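Local coordinates for protein fatty acid synthase 1, isoform A (Drosophila melanogaster, PDB 6FN6) that probably catalyses synthesis of long-chain saturated fatty acids from acetyl-CoA and malonyl-CoA with NADPH, this chain being its modifying region of dehydratase, enoylreductase and ketoreductase, at residues Gly28-Phe32 / Ala68-Asn72; Ala301-Gly306 / Val332-Asp336; Glu568-Val572 / Leu662-Cys666; Tyr697-Arg702 / Phe831-Leu835; Arg950-Ser956 / Val977-Thr983. All coordinates share one frame; numbering follows the deposited sequence.

Interaction 1 (Gly28-Phe32 / Ala68-Asn72)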
# COMPACT_ATOMS: atom_id res chain seq x y z
N GLY A 28 -9.55 -27.63 -21.88
CA GLY A 28 -9.28 -27.92 -23.28
C GLY A 28 -8.05 -27.25 -23.86
O GLY A 28 -7.89 -27.18 -25.07
N ARG A 29 -7.17 -26.76 -22.99
CA ARG A 29 -5.93 -26.14 -23.44
C ARG A 29 -4.78 -26.40 -22.46
O ARG A 29 -4.99 -26.53 -21.26
CB ARG A 29 -6.14 -24.64 -23.64
CG ARG A 29 -7.07 -23.99 -22.61
CD ARG A 29 -7.37 -22.53 -22.93
NE ARG A 29 -8.38 -21.98 -22.01
CZ ARG A 29 -8.12 -21.36 -20.86
NH1 ARG A 29 -6.87 -21.19 -20.45
NH2 ARG A 29 -9.12 -20.91 -20.12
N ILE A 30 -3.57 -26.48 -23.00
CA ILE A 30 -2.38 -26.72 -22.18
C ILE A 30 -1.96 -25.41 -21.51
O ILE A 30 -1.73 -24.41 -22.19
CB ILE A 30 -1.22 -27.30 -23.01
CG1 ILE A 30 -1.64 -28.63 -23.65
CG2 ILE A 30 0.02 -27.49 -22.15
CD1 ILE A 30 -0.66 -29.17 -24.68
N LEU A 31 -1.86 -25.43 -20.19
CA LEU A 31 -1.41 -24.26 -19.44
C LEU A 31 -0.10 -24.55 -18.74
O LEU A 31 0.05 -25.58 -18.08
CB LEU A 31 -2.46 -23.86 -18.40
CG LEU A 31 -3.51 -22.85 -18.85
CD1 LEU A 31 -4.41 -23.48 -19.89
CD2 LEU A 31 -4.31 -22.35 -17.66
N PHE A 32 0.86 -23.63 -18.87
CA PHE A 32 2.10 -23.78 -18.13
C PHE A 32 1.77 -23.64 -16.65
O PHE A 32 1.27 -22.60 -16.23
CB PHE A 32 3.14 -22.75 -18.54
CG PHE A 32 4.53 -23.10 -18.09
CD1 PHE A 32 5.24 -24.10 -18.72
CD2 PHE A 32 5.12 -22.45 -17.02
CE1 PHE A 32 6.51 -24.45 -18.31
CE2 PHE A 32 6.39 -22.78 -16.60
CZ PHE A 32 7.09 -23.78 -17.24
N ALA A 68 -2.19 -16.46 -17.27
CA ALA A 68 -1.95 -17.84 -17.67
C ALA A 68 -1.09 -17.90 -18.92
O ALA A 68 -1.15 -17.00 -19.77
CB ALA A 68 -3.27 -18.56 -17.90
N THR A 69 -0.29 -18.95 -19.03
CA THR A 69 0.52 -19.18 -20.22
C THR A 69 -0.03 -20.39 -20.96
O THR A 69 0.01 -21.51 -20.45
CB THR A 69 2.01 -19.41 -19.90
OG1 THR A 69 2.50 -18.38 -19.04
CG2 THR A 69 2.84 -19.43 -21.18
N ILE A 70 -0.54 -20.15 -22.16
CA ILE A 70 -1.13 -21.20 -22.96
C ILE A 70 -0.06 -21.72 -23.92
O ILE A 70 0.68 -20.93 -24.50
CB ILE A 70 -2.37 -20.69 -23.72
CG1 ILE A 70 -3.47 -20.34 -22.72
CG2 ILE A 70 -2.86 -21.74 -24.72
CD1 ILE A 70 -4.71 -19.72 -23.34
N LEU A 71 0.02 -23.04 -24.06
CA LEU A 71 0.98 -23.65 -24.97
C LEU A 71 0.24 -24.45 -26.03
O LEU A 71 -0.81 -25.04 -25.75
CB LEU A 71 1.96 -24.55 -24.21
CG LEU A 71 2.50 -24.02 -22.88
CD1 LEU A 71 3.42 -25.05 -22.24
CD2 LEU A 71 3.23 -22.69 -23.07
N ASN A 72 0.78 -24.46 -27.24
CA ASN A 72 0.23 -25.26 -28.34
C ASN A 72 0.86 -26.65 -28.36
O ASN A 72 1.44 -27.09 -27.37
CB ASN A 72 0.43 -24.55 -29.67
CG ASN A 72 -0.22 -23.18 -29.71
OD1 ASN A 72 0.44 -22.17 -29.97
ND2 ASN A 72 -1.52 -23.13 -29.44
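Arg29 meets Ile70 at the start of a short antiparallel pairing in what is predicted to be the N-terminal hotdog fold of the dehydratase domain. Its CG sits between the backbone N and the carbonyl carbon (chi1 37°), and the chain then runs extended. CD and NH1 both reach Ile70 CD1, the two side chains crossing at a slant, with NH1 of Arg29 3.9 Å from Ile70 CD1. Ile30 follows. Its carbonyl O accepts a hydrogen bond from Leu71 N at 2.9 Å. Its side chain crosses that of Leu71 at about a right angle, Ile30 CG2 lying 4.1 Å from Leu71 CB. Leu31 faces Ile70 as a non-hydrogen-bonded pair, and its CD2 touches Ala68 CB at 3.9 Å. The carbonyl of Leu31 is also hydrogen-bonded to ND1 of His24, the predicted proton acceptor of the dehydratase, so the strand that pairs with 68-72 also holds a predicted catalytic residue. Phe32 N then donates to Thr69 O at 2.8 Å. Farther out, the Phe32 ring meets Phe79 and, edge-to-face, Tyr37. Across the contact, Leu71 CD1 comes to the ring's edge, 4.1 Å from Phe32 CD1.

Interaction 2 (Ala301-Gly306 / Val332-Asp336)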
# COMPACT_ATOMS: atom_id res chain seq x y z
N ALA A 301 -27.85 -48.67 -46.52
CA ALA A 301 -27.16 -47.68 -47.33
C ALA A 301 -26.40 -46.68 -46.46
O ALA A 301 -26.96 -46.13 -45.51
CB ALA A 301 -28.14 -46.95 -48.24
N VAL A 302 -25.14 -46.46 -46.79
CA VAL A 302 -24.30 -45.50 -46.08
C VAL A 302 -24.34 -44.15 -46.79
O VAL A 302 -24.14 -43.10 -46.17
CB VAL A 302 -22.86 -46.01 -45.92
CG1 VAL A 302 -22.22 -46.28 -47.27
CG2 VAL A 302 -22.02 -45.01 -45.12
N LYS A 303 -24.58 -44.17 -48.10
CA LYS A 303 -24.74 -42.95 -48.87
C LYS A 303 -26.11 -42.90 -49.53
O LYS A 303 -26.60 -43.90 -50.06
CB LYS A 303 -23.65 -42.83 -49.95
CG LYS A 303 -22.39 -42.10 -49.53
CD LYS A 303 -21.40 -43.02 -48.84
CE LYS A 303 -20.11 -42.29 -48.49
NZ LYS A 303 -19.09 -43.19 -47.88
N LEU A 304 -26.74 -41.73 -49.47
CA LEU A 304 -28.07 -41.53 -50.05
C LEU A 304 -28.02 -40.49 -51.18
O LEU A 304 -27.72 -39.32 -50.95
CB LEU A 304 -29.06 -41.08 -48.97
CG LEU A 304 -30.52 -41.41 -49.26
CD1 LEU A 304 -30.77 -42.90 -49.13
CD2 LEU A 304 -31.44 -40.63 -48.32
N LYS A 305 -28.33 -40.93 -52.39
CA LYS A 305 -28.25 -40.08 -53.57
C LYS A 305 -29.62 -39.51 -53.94
O LYS A 305 -30.62 -40.23 -53.96
CB LYS A 305 -27.68 -40.86 -54.76
CG LYS A 305 -27.29 -39.99 -55.95
CD LYS A 305 -26.70 -40.84 -57.07
CE LYS A 305 -26.07 -39.98 -58.16
NZ LYS A 305 -25.74 -40.78 -59.37
N GLY A 306 -29.67 -38.21 -54.23
CA GLY A 306 -30.90 -37.56 -54.64
C GLY A 306 -30.68 -36.33 -55.49
O GLY A 306 -29.57 -35.79 -55.55
N VAL A 332 -24.10 -41.89 -39.28
CA VAL A 332 -23.39 -42.74 -40.23
C VAL A 332 -24.12 -42.76 -41.58
O VAL A 332 -24.43 -43.82 -42.13
CB VAL A 332 -23.19 -44.17 -39.66
CG1 VAL A 332 -24.52 -44.91 -39.45
CG2 VAL A 332 -22.24 -44.99 -40.56
N LEU A 333 -24.37 -41.57 -42.11
CA LEU A 333 -25.03 -41.44 -43.40
C LEU A 333 -24.69 -40.09 -44.03
O LEU A 333 -24.84 -39.04 -43.40
CB LEU A 333 -26.55 -41.57 -43.24
CG LEU A 333 -27.40 -41.60 -44.51
CD1 LEU A 333 -27.30 -42.95 -45.19
CD2 LEU A 333 -28.84 -41.27 -44.19
N THR A 334 -24.22 -40.13 -45.27
CA THR A 334 -23.89 -38.92 -46.01
C THR A 334 -24.71 -38.87 -47.30
O THR A 334 -25.12 -39.91 -47.82
CB THR A 334 -22.39 -38.84 -46.34
OG1 THR A 334 -21.97 -40.07 -46.95
CG2 THR A 334 -21.58 -38.60 -45.08
N GLY A 335 -24.95 -37.67 -47.80
CA GLY A 335 -25.83 -37.49 -48.94
C GLY A 335 -25.17 -36.92 -50.17
O GLY A 335 -24.26 -36.09 -50.08
N ASP A 336 -25.61 -37.39 -51.34
CA ASP A 336 -25.19 -36.83 -52.61
C ASP A 336 -26.39 -36.15 -53.26
O ASP A 336 -27.10 -36.76 -54.06
CB ASP A 336 -24.63 -37.91 -53.53
CG ASP A 336 -24.30 -37.39 -54.91
OD1 ASP A 336 -24.00 -36.18 -55.04
OD2 ASP A 336 -24.33 -38.18 -55.88
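The carboxylate of Asp336 is the flat side-chain group here, and Lys305 runs beside it. The two side chains lie side by side and point the same way. The approach is made at one oxygen: Asp336 OD2 lies 3.4 Å from Lys305 CE and 3.5 Å from Lys305 CG. The charged ends do not pair, since Lys305 NZ stays 4.6 Å from Asp336 OD2. NZ forms a salt bridge with Glu371 and a hydrogen bond with Gln372 O, while Asp336 OD1 forms a salt bridge with Arg359. A leucine in place of Lys305 has no amino group and would probably leave Glu371 and Gln372 O without this partner, and Asp336 without a nearby positive charge. On the same face of the sheet, Lys303 bends at chi2 (86°) and brings CE to 3.3 Å from Thr334 OG1. The other face holds Leu304, whose partner in register is Gly335. Four backbone hydrogen bonds join the strands, from Thr334 N to Val302 O through to Gly306 N to Asp336 O. The parallel strands belong to a beta-alpha-beta unit with helix 320-329. Their place in the sheet order is consistent with the pseudo-methyltransferase domain of animal fatty acid synthases.

Interaction 3 (Glu568-Val572 / Leu662-Cys666)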
# COMPACT_ATOMS: atom_id res chain seq x y z
N GLU A 568 -46.90 -16.51 -14.84
CA GLU A 568 -47.27 -15.55 -13.81
C GLU A 568 -46.05 -15.01 -13.06
O GLU A 568 -45.99 -13.82 -12.75
CB GLU A 568 -48.24 -16.20 -12.81
CG GLU A 568 -48.81 -15.22 -11.79
CD GLU A 568 -49.80 -15.88 -10.85
OE1 GLU A 568 -49.90 -17.13 -10.86
OE2 GLU A 568 -50.47 -15.15 -10.09
N HIS A 569 -45.09 -15.89 -12.78
CA HIS A 569 -43.88 -15.51 -12.05
C HIS A 569 -42.62 -15.84 -12.84
O HIS A 569 -42.48 -16.95 -13.37
CB HIS A 569 -43.84 -16.19 -10.68
CG HIS A 569 -44.94 -15.77 -9.77
ND1 HIS A 569 -45.22 -14.44 -9.50
CD2 HIS A 569 -45.84 -16.48 -9.05
CE1 HIS A 569 -46.23 -14.36 -8.66
NE2 HIS A 569 -46.63 -15.59 -8.37
N ALA A 570 -41.71 -14.88 -12.89
CA ALA A 570 -40.47 -15.06 -13.63
C ALA A 570 -39.36 -14.17 -13.09
O ALA A 570 -39.61 -13.22 -12.34
CB ALA A 570 -40.69 -14.78 -15.11
N TYR A 571 -38.13 -14.50 -13.46
CA TYR A 571 -36.98 -13.69 -13.11
C TYR A 571 -36.09 -13.57 -14.34
O TYR A 571 -36.26 -14.31 -15.31
CB TYR A 571 -36.21 -14.29 -11.93
CG TYR A 571 -35.50 -15.59 -12.27
CD1 TYR A 571 -36.18 -16.80 -12.23
CD2 TYR A 571 -34.16 -15.59 -12.62
CE1 TYR A 571 -35.54 -17.99 -12.54
CE2 TYR A 571 -33.52 -16.77 -12.93
CZ TYR A 571 -34.21 -17.97 -12.89
OH TYR A 571 -33.56 -19.14 -13.20
N VAL A 572 -35.14 -12.63 -14.29
CA VAL A 572 -34.23 -12.42 -15.41
C VAL A 572 -32.95 -13.19 -15.14
O VAL A 572 -32.46 -13.22 -14.01
CB VAL A 572 -33.96 -10.92 -15.63
CG1 VAL A 572 -32.94 -10.71 -16.75
CG2 VAL A 572 -35.26 -10.20 -15.95
N LEU A 662 -34.89 -8.50 -9.43
CA LEU A 662 -35.19 -8.35 -10.85
C LEU A 662 -36.11 -9.49 -11.26
O LEU A 662 -35.76 -10.33 -12.09
CB LEU A 662 -33.91 -8.33 -11.68
CG LEU A 662 -34.06 -7.95 -13.15
CD1 LEU A 662 -34.66 -6.55 -13.30
CD2 LEU A 662 -32.73 -8.03 -13.87
N ALA A 663 -37.29 -9.49 -10.66
CA ALA A 663 -38.28 -10.54 -10.88
C ALA A 663 -39.67 -9.96 -10.68
O ALA A 663 -39.82 -8.83 -10.22
CB ALA A 663 -38.04 -11.70 -9.92
N THR A 664 -40.69 -10.72 -11.05
CA THR A 664 -42.07 -10.25 -10.89
C THR A 664 -42.43 -10.14 -9.42
O THR A 664 -43.30 -9.35 -9.04
CB THR A 664 -43.06 -11.20 -11.60
OG1 THR A 664 -42.89 -12.53 -11.09
CG2 THR A 664 -42.81 -11.19 -13.10
N THR A 665 -41.77 -10.94 -8.58
CA THR A 665 -41.99 -10.90 -7.14
C THR A 665 -40.67 -11.08 -6.41
O THR A 665 -39.75 -11.72 -6.92
CB THR A 665 -42.98 -12.00 -6.68
OG1 THR A 665 -42.64 -13.25 -7.31
CG2 THR A 665 -44.41 -11.62 -7.05
N CYS A 666 -40.57 -10.50 -5.22
CA CYS A 666 -39.35 -10.61 -4.42
C CYS A 666 -39.68 -10.69 -2.93
O CYS A 666 -40.62 -10.04 -2.46
CB CYS A 666 -38.42 -9.43 -4.69
SG CYS A 666 -36.81 -9.56 -3.87
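His569 and Thr664 carry the polar end of this contact, their side chains crossing at about a right angle. Thr664 OG1 comes to the edge of the imidazole, near its plane, and forms a weak hydrogen bond with His569 ND1 at 3.4 Å. One face of the ring is covered by Glu568 CG, which sits over its centre. The side chain of Thr665 also crosses that of His569 at about a right angle, and its CG2 lies 3.7 Å from His569 CE1. The rotation of Thr664 explains its second bond. OG1 stands between its own backbone N and carbonyl carbon (chi1 56°), facing segment 568-572, and it accepts from Ala570 N at 3.2 Å. Thr664 N returns a bond to Ala570 O at 3.0 Å, nearly straight on to the carbonyl.

The apolar end is built differently. Val572 and Leu662 cross at a slant, with Leu662 CD2 3.6 Å from Val572 CB. Between their backbones Val572 N donates to Leu662 O at 3.2 Å. Between the two ends, Tyr571 CB meets Ala663 CB at 3.8 Å, while the tyrosine ring leads away toward Asp636, Arg918 and Tyr920. The contact joins the hairpin of strands 570-574 and 583-587 to the run leading into strand 665-669, probably in the substrate-binding part of the enoylreductase. Only one bridge, Tyr571 with Ala663, forms between the backbones. The threonine hydroxyl therefore takes over the next backbone N-H, that of Ala570, where strand pairing has stopped.

Interaction 4 (Tyr697-Arg702 / Phe831-Leu835)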
# COMPACT_ATOMS: atom_id res chain seq x y z
N TYR A 697 -23.91 4.63 4.97
CA TYR A 697 -23.06 3.67 5.66
C TYR A 697 -21.59 4.08 5.54
O TYR A 697 -20.77 3.75 6.40
CB TYR A 697 -23.25 2.26 5.11
CG TYR A 697 -22.31 1.26 5.75
CD1 TYR A 697 -22.45 0.91 7.09
CD2 TYR A 697 -21.26 0.70 5.03
CE1 TYR A 697 -21.59 0.01 7.68
CE2 TYR A 697 -20.40 -0.20 5.62
CZ TYR A 697 -20.57 -0.54 6.95
OH TYR A 697 -19.71 -1.44 7.55
N ALA A 698 -21.27 4.79 4.47
CA ALA A 698 -19.89 5.19 4.20
C ALA A 698 -19.55 6.52 4.86
O ALA A 698 -18.56 6.62 5.59
CB ALA A 698 -19.65 5.27 2.69
N LEU A 699 -20.37 7.53 4.61
CA LEU A 699 -20.07 8.89 5.04
C LEU A 699 -20.40 9.14 6.52
O LEU A 699 -19.65 9.84 7.21
CB LEU A 699 -20.83 9.90 4.18
CG LEU A 699 -20.63 9.84 2.66
CD1 LEU A 699 -21.26 11.06 2.01
CD2 LEU A 699 -19.16 9.72 2.28
N VAL A 700 -21.50 8.58 7.00
CA VAL A 700 -21.97 8.88 8.35
C VAL A 700 -21.49 7.84 9.36
O VAL A 700 -20.93 8.18 10.40
CB VAL A 700 -23.50 9.00 8.38
CG1 VAL A 700 -24.01 9.21 9.81
CG2 VAL A 700 -23.96 10.15 7.50
N VAL A 701 -21.71 6.56 9.05
CA VAL A 701 -21.37 5.50 9.99
C VAL A 701 -19.86 5.32 10.05
O VAL A 701 -19.24 5.56 11.08
CB VAL A 701 -22.06 4.17 9.60
CG1 VAL A 701 -21.67 3.06 10.58
CG2 VAL A 701 -23.56 4.35 9.57
N ARG A 702 -19.27 4.89 8.94
CA ARG A 702 -17.84 4.62 8.88
C ARG A 702 -17.01 5.90 8.96
O ARG A 702 -16.13 6.02 9.82
CB ARG A 702 -17.51 3.85 7.60
CG ARG A 702 -18.18 2.48 7.52
CD ARG A 702 -17.51 1.47 8.44
NE ARG A 702 -16.17 1.11 7.98
CZ ARG A 702 -15.90 0.10 7.16
NH1 ARG A 702 -16.87 -0.68 6.70
NH2 ARG A 702 -14.65 -0.14 6.80
N PHE A 831 -8.13 4.16 6.48
CA PHE A 831 -8.58 3.61 5.20
C PHE A 831 -9.72 2.64 5.47
O PHE A 831 -9.58 1.72 6.27
CB PHE A 831 -7.43 2.92 4.47
CG PHE A 831 -7.70 2.71 3.01
CD1 PHE A 831 -8.53 1.68 2.58
CD2 PHE A 831 -7.12 3.54 2.06
CE1 PHE A 831 -8.77 1.49 1.23
CE2 PHE A 831 -7.36 3.35 0.72
CZ PHE A 831 -8.19 2.33 0.30
N HIS A 832 -10.85 2.86 4.81
CA HIS A 832 -12.04 2.05 5.03
C HIS A 832 -12.47 1.28 3.79
O HIS A 832 -12.89 1.87 2.79
CB HIS A 832 -13.20 2.92 5.49
CG HIS A 832 -13.04 3.45 6.88
ND1 HIS A 832 -13.44 2.76 7.99
CD2 HIS A 832 -12.50 4.61 7.33
CE1 HIS A 832 -13.17 3.47 9.07
NE2 HIS A 832 -12.60 4.60 8.70
N GLY A 833 -12.37 -0.05 3.86
CA GLY A 833 -12.99 -0.90 2.86
C GLY A 833 -14.48 -0.99 3.15
O GLY A 833 -14.88 -1.46 4.22
N ILE A 834 -15.30 -0.53 2.21
CA ILE A 834 -16.73 -0.43 2.44
C ILE A 834 -17.50 -1.34 1.49
O ILE A 834 -17.60 -1.07 0.29
CB ILE A 834 -17.20 1.02 2.31
CG1 ILE A 834 -16.57 1.87 3.42
CG2 ILE A 834 -18.73 1.12 2.37
CD1 ILE A 834 -16.51 3.34 3.09
N LEU A 835 -18.03 -2.43 2.04
CA LEU A 835 -18.85 -3.36 1.28
C LEU A 835 -20.26 -3.38 1.85
O LEU A 835 -20.50 -3.92 2.93
CB LEU A 835 -18.26 -4.77 1.33
CG LEU A 835 -16.96 -5.05 0.57
CD1 LEU A 835 -15.75 -4.33 1.19
CD2 LEU A 835 -16.71 -6.54 0.52
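His832 receives Arg702 at the edge of the Rossmann-type nucleotide-binding fold of the enoylreductase. Helix 689-702 here meets strand 830-833, an outer strand of the parallel sheet within this chain. Arg702 NE donates to His832 ND1 at 3.2 Å. The bond lies in the guanidinium plane but is tilted 33° from the imidazole plane, and the two planes stand 66° apart. Arg702 CB also lies over one face of the ring. Next, Gly833 O takes a bond from Arg702 NH2 at 2.9 Å, from above the carbonyl plane, and a weak one from NH1. The arginine chain bends at chi2 and chi3, which folds the guanidinium back so that NH1 also bonds Tyr697 OH at 3.1 Å. An alanine at Arg702 would probably leave His832 ND1 and the Gly833 carbonyl without their donor from the helix. Asn828 of the second subunit bonds Arg702 NH1 and Tyr697 OH, and Phe831 and His832 pair with a strand of that subunit, at the dimer interface. Ile834 closes the contact. Its CG1 lies over one guanidinium face, toward the rim, CD1 touches Ala698 CB at 3.7 Å, and CG2 reaches the edge of the tyrosine ring, 3.7 Å from Tyr697 CD2.

Interaction 5 (Arg950-Ser956 / Val977-Thr983). With EDO (1,2-ethanediol), chain E.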
# COMPACT_ATOMS: atom_id res chain seq x y z
N ARG A 950 -36.16 -32.67 -2.85
CA ARG A 950 -35.63 -32.73 -1.49
C ARG A 950 -35.78 -34.12 -0.87
O ARG A 950 -35.44 -34.33 0.30
CB ARG A 950 -36.33 -31.69 -0.61
CG ARG A 950 -35.98 -30.25 -0.97
CD ARG A 950 -34.54 -29.92 -0.62
NE ARG A 950 -34.17 -28.56 -1.00
CZ ARG A 950 -33.77 -28.20 -2.22
NH1 ARG A 950 -33.45 -26.93 -2.46
NH2 ARG A 950 -33.67 -29.09 -3.19
N TYR A 951 -36.29 -35.07 -1.65
CA TYR A 951 -36.38 -36.46 -1.22
C TYR A 951 -35.97 -37.37 -2.37
O TYR A 951 -36.64 -37.42 -3.41
CB TYR A 951 -37.80 -36.80 -0.76
CG TYR A 951 -38.25 -36.03 0.46
CD1 TYR A 951 -38.94 -34.84 0.34
CD2 TYR A 951 -37.99 -36.51 1.74
CE1 TYR A 951 -39.36 -34.13 1.45
CE2 TYR A 951 -38.41 -35.81 2.86
CZ TYR A 951 -39.09 -34.63 2.71
OH TYR A 951 -39.51 -33.93 3.82
N ILE A 952 -34.85 -38.07 -2.19
CA ILE A 952 -34.27 -38.88 -3.25
C ILE A 952 -34.17 -40.33 -2.81
O ILE A 952 -33.69 -40.63 -1.71
CB ILE A 952 -32.89 -38.34 -3.67
CG1 ILE A 952 -33.01 -36.93 -4.24
CG2 ILE A 952 -32.21 -39.29 -4.66
CD1 ILE A 952 -33.78 -36.83 -5.55
N VAL A 953 -34.60 -41.24 -3.68
CA VAL A 953 -34.44 -42.67 -3.45
C VAL A 953 -33.64 -43.27 -4.60
O VAL A 953 -34.04 -43.18 -5.76
CB VAL A 953 -35.79 -43.38 -3.30
CG1 VAL A 953 -35.59 -44.85 -3.00
CG2 VAL A 953 -36.62 -42.71 -2.21
N LEU A 954 -32.51 -43.87 -4.27
CA LEU A 954 -31.66 -44.51 -5.27
C LEU A 954 -31.62 -46.02 -5.04
O LEU A 954 -31.30 -46.48 -3.94
CB LEU A 954 -30.24 -43.94 -5.21
CG LEU A 954 -30.09 -42.42 -5.25
CD1 LEU A 954 -28.63 -42.03 -5.02
CD2 LEU A 954 -30.58 -41.85 -6.57
N THR A 955 -31.95 -46.79 -6.08
CA THR A 955 -31.89 -48.24 -5.98
C THR A 955 -30.55 -48.72 -6.51
O THR A 955 -30.17 -48.39 -7.63
CB THR A 955 -33.04 -48.93 -6.75
OG1 THR A 955 -32.78 -48.87 -8.16
CG2 THR A 955 -34.37 -48.27 -6.44
N SER A 956 -29.84 -49.49 -5.70
CA SER A 956 -28.57 -50.08 -6.10
C SER A 956 -28.33 -51.40 -5.39
O SER A 956 -28.38 -51.47 -4.16
CB SER A 956 -27.42 -49.11 -5.81
OG SER A 956 -26.18 -49.64 -6.25
N VAL A 977 -30.91 -32.60 1.69
CA VAL A 977 -31.68 -33.57 0.92
C VAL A 977 -31.69 -34.92 1.63
O VAL A 977 -30.68 -35.38 2.15
CB VAL A 977 -31.12 -33.72 -0.51
CG1 VAL A 977 -31.86 -34.82 -1.28
CG2 VAL A 977 -31.20 -32.41 -1.26
N LYS A 978 -32.86 -35.54 1.65
CA LYS A 978 -33.02 -36.88 2.21
C LYS A 978 -32.68 -37.92 1.15
O LYS A 978 -33.41 -38.07 0.16
CB LYS A 978 -34.44 -37.08 2.74
CG LYS A 978 -34.73 -38.47 3.26
CD LYS A 978 -33.95 -38.78 4.52
CE LYS A 978 -34.23 -40.20 5.00
NZ LYS A 978 -33.50 -40.52 6.26
N VAL A 979 -31.59 -38.64 1.36
CA VAL A 979 -31.14 -39.64 0.41
C VAL A 979 -31.33 -41.03 1.00
O VAL A 979 -30.87 -41.32 2.10
CB VAL A 979 -29.67 -39.43 0.02
CG1 VAL A 979 -29.26 -40.38 -1.10
CG2 VAL A 979 -29.43 -37.98 -0.39
N VAL A 980 -32.02 -41.88 0.25
CA VAL A 980 -32.22 -43.27 0.65
C VAL A 980 -31.63 -44.17 -0.41
O VAL A 980 -31.95 -44.04 -1.60
CB VAL A 980 -33.72 -43.57 0.88
CG1 VAL A 980 -33.94 -45.04 1.17
CG2 VAL A 980 -34.27 -42.72 2.01
N ILE A 981 -30.77 -45.09 0.01
CA ILE A 981 -30.25 -46.13 -0.87
C ILE A 981 -31.04 -47.40 -0.62
O ILE A 981 -30.91 -48.01 0.44
CB ILE A 981 -28.74 -46.37 -0.65
CG1 ILE A 981 -27.96 -45.05 -0.66
CG2 ILE A 981 -28.19 -47.32 -1.70
CD1 ILE A 981 -28.00 -44.31 -1.98
N ASP A 982 -31.85 -47.80 -1.59
CA ASP A 982 -32.64 -49.03 -1.46
C ASP A 982 -31.93 -50.17 -2.18
O ASP A 982 -31.78 -50.15 -3.40
CB ASP A 982 -34.05 -48.84 -2.02
CG ASP A 982 -34.97 -49.99 -1.67
OD1 ASP A 982 -34.52 -51.16 -1.73
OD2 ASP A 982 -36.15 -49.74 -1.34
N THR A 983 -31.50 -51.16 -1.42
CA THR A 983 -30.68 -52.24 -1.95
C THR A 983 -31.50 -53.50 -2.24
O THR A 983 -30.94 -54.57 -2.48
CB THR A 983 -29.52 -52.57 -0.99
OG1 THR A 983 -28.63 -53.51 -1.61
CG2 THR A 983 -30.04 -53.16 0.32
C1 EDO E . -28.65 -51.00 -10.02
O1 EDO E . -28.04 -52.05 -9.27
C2 EDO E . -30.13 -51.32 -10.20
O2 EDO E . -30.73 -51.51 -8.91
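Leu954 packs against Ile981 across two paired parallel strands of the ketoreductase domain. Its CB already touches Ile981 CD1 at 3.9 Å. CG lies anti to the carbonyl carbon (chi1 -51°) and sends CD1 across toward the neighbouring strand. There CD1 meets Ile981 CD1, again at 3.9 Å, and Val979 CG1 at 4.3 Å. The side chain also rests on Leu929 of the next strand and on Leu933 of a glycine-rich loop, probably the nucleotide-binding loop of this Rossmann-type domain. Ile952 extends the same apolar face, its CG1 3.8 Å from Val977 CG1. Helix 963-974, which links the two strands in a beta-alpha-beta unit, lies over Val977, Val979 and Ile981.

The opposite face is more mixed. It carries Tyr951 with Lys978, Val953 with Val980, and Thr955 with Asp982. Lys978 CB meets the tyrosine ring obliquely, 3.7 Å from Tyr951 CD2. Thr955 OG1 is hydrogen-bonded to Gly931 N, just past strand 926-930. A 1,2-ethanediol, probably from the crystallisation liquor, makes only weak bonds to Thr955.

Six backbone hydrogen bonds alternate in direction along the pair. They include Ile952 N to Lys978 O at 2.8 Å and Leu954 N to Val980 O at 2.7 Å. Parallel bonding thus satisfies the facing backbone groups. Ser956 OG bonds Gly959 N and Asp982 OD1 bonds Ser984 OG, so these side-chain hydrogen bonds tie the strand ends to the following loops, while apolar side chains fill the face under the helix.

How the interactions relate
The five contacts are spread over successive parts of the chain and none touches another. Interactions 3 and 5 come nearest, about 13 Å between nearest atoms; interactions 2 and 4 lie farthest apart, about 70 Å between centres. Interaction 4 is buried, at the dimer interface, and relies on side-chain bonds between helix and strand. The others are partly buried and use backbone pairing. Interactions 2 and 5 are both parallel neighbours within beta-alpha-beta units, but 2 has a lysine beside an aspartate on one face, each paired to other residues, whereas 5 has an apolar face under its helix and a mixed one. Interactions 1 and 3 pair only briefly, 1 at a steep angle and 3 nearly antiparallel.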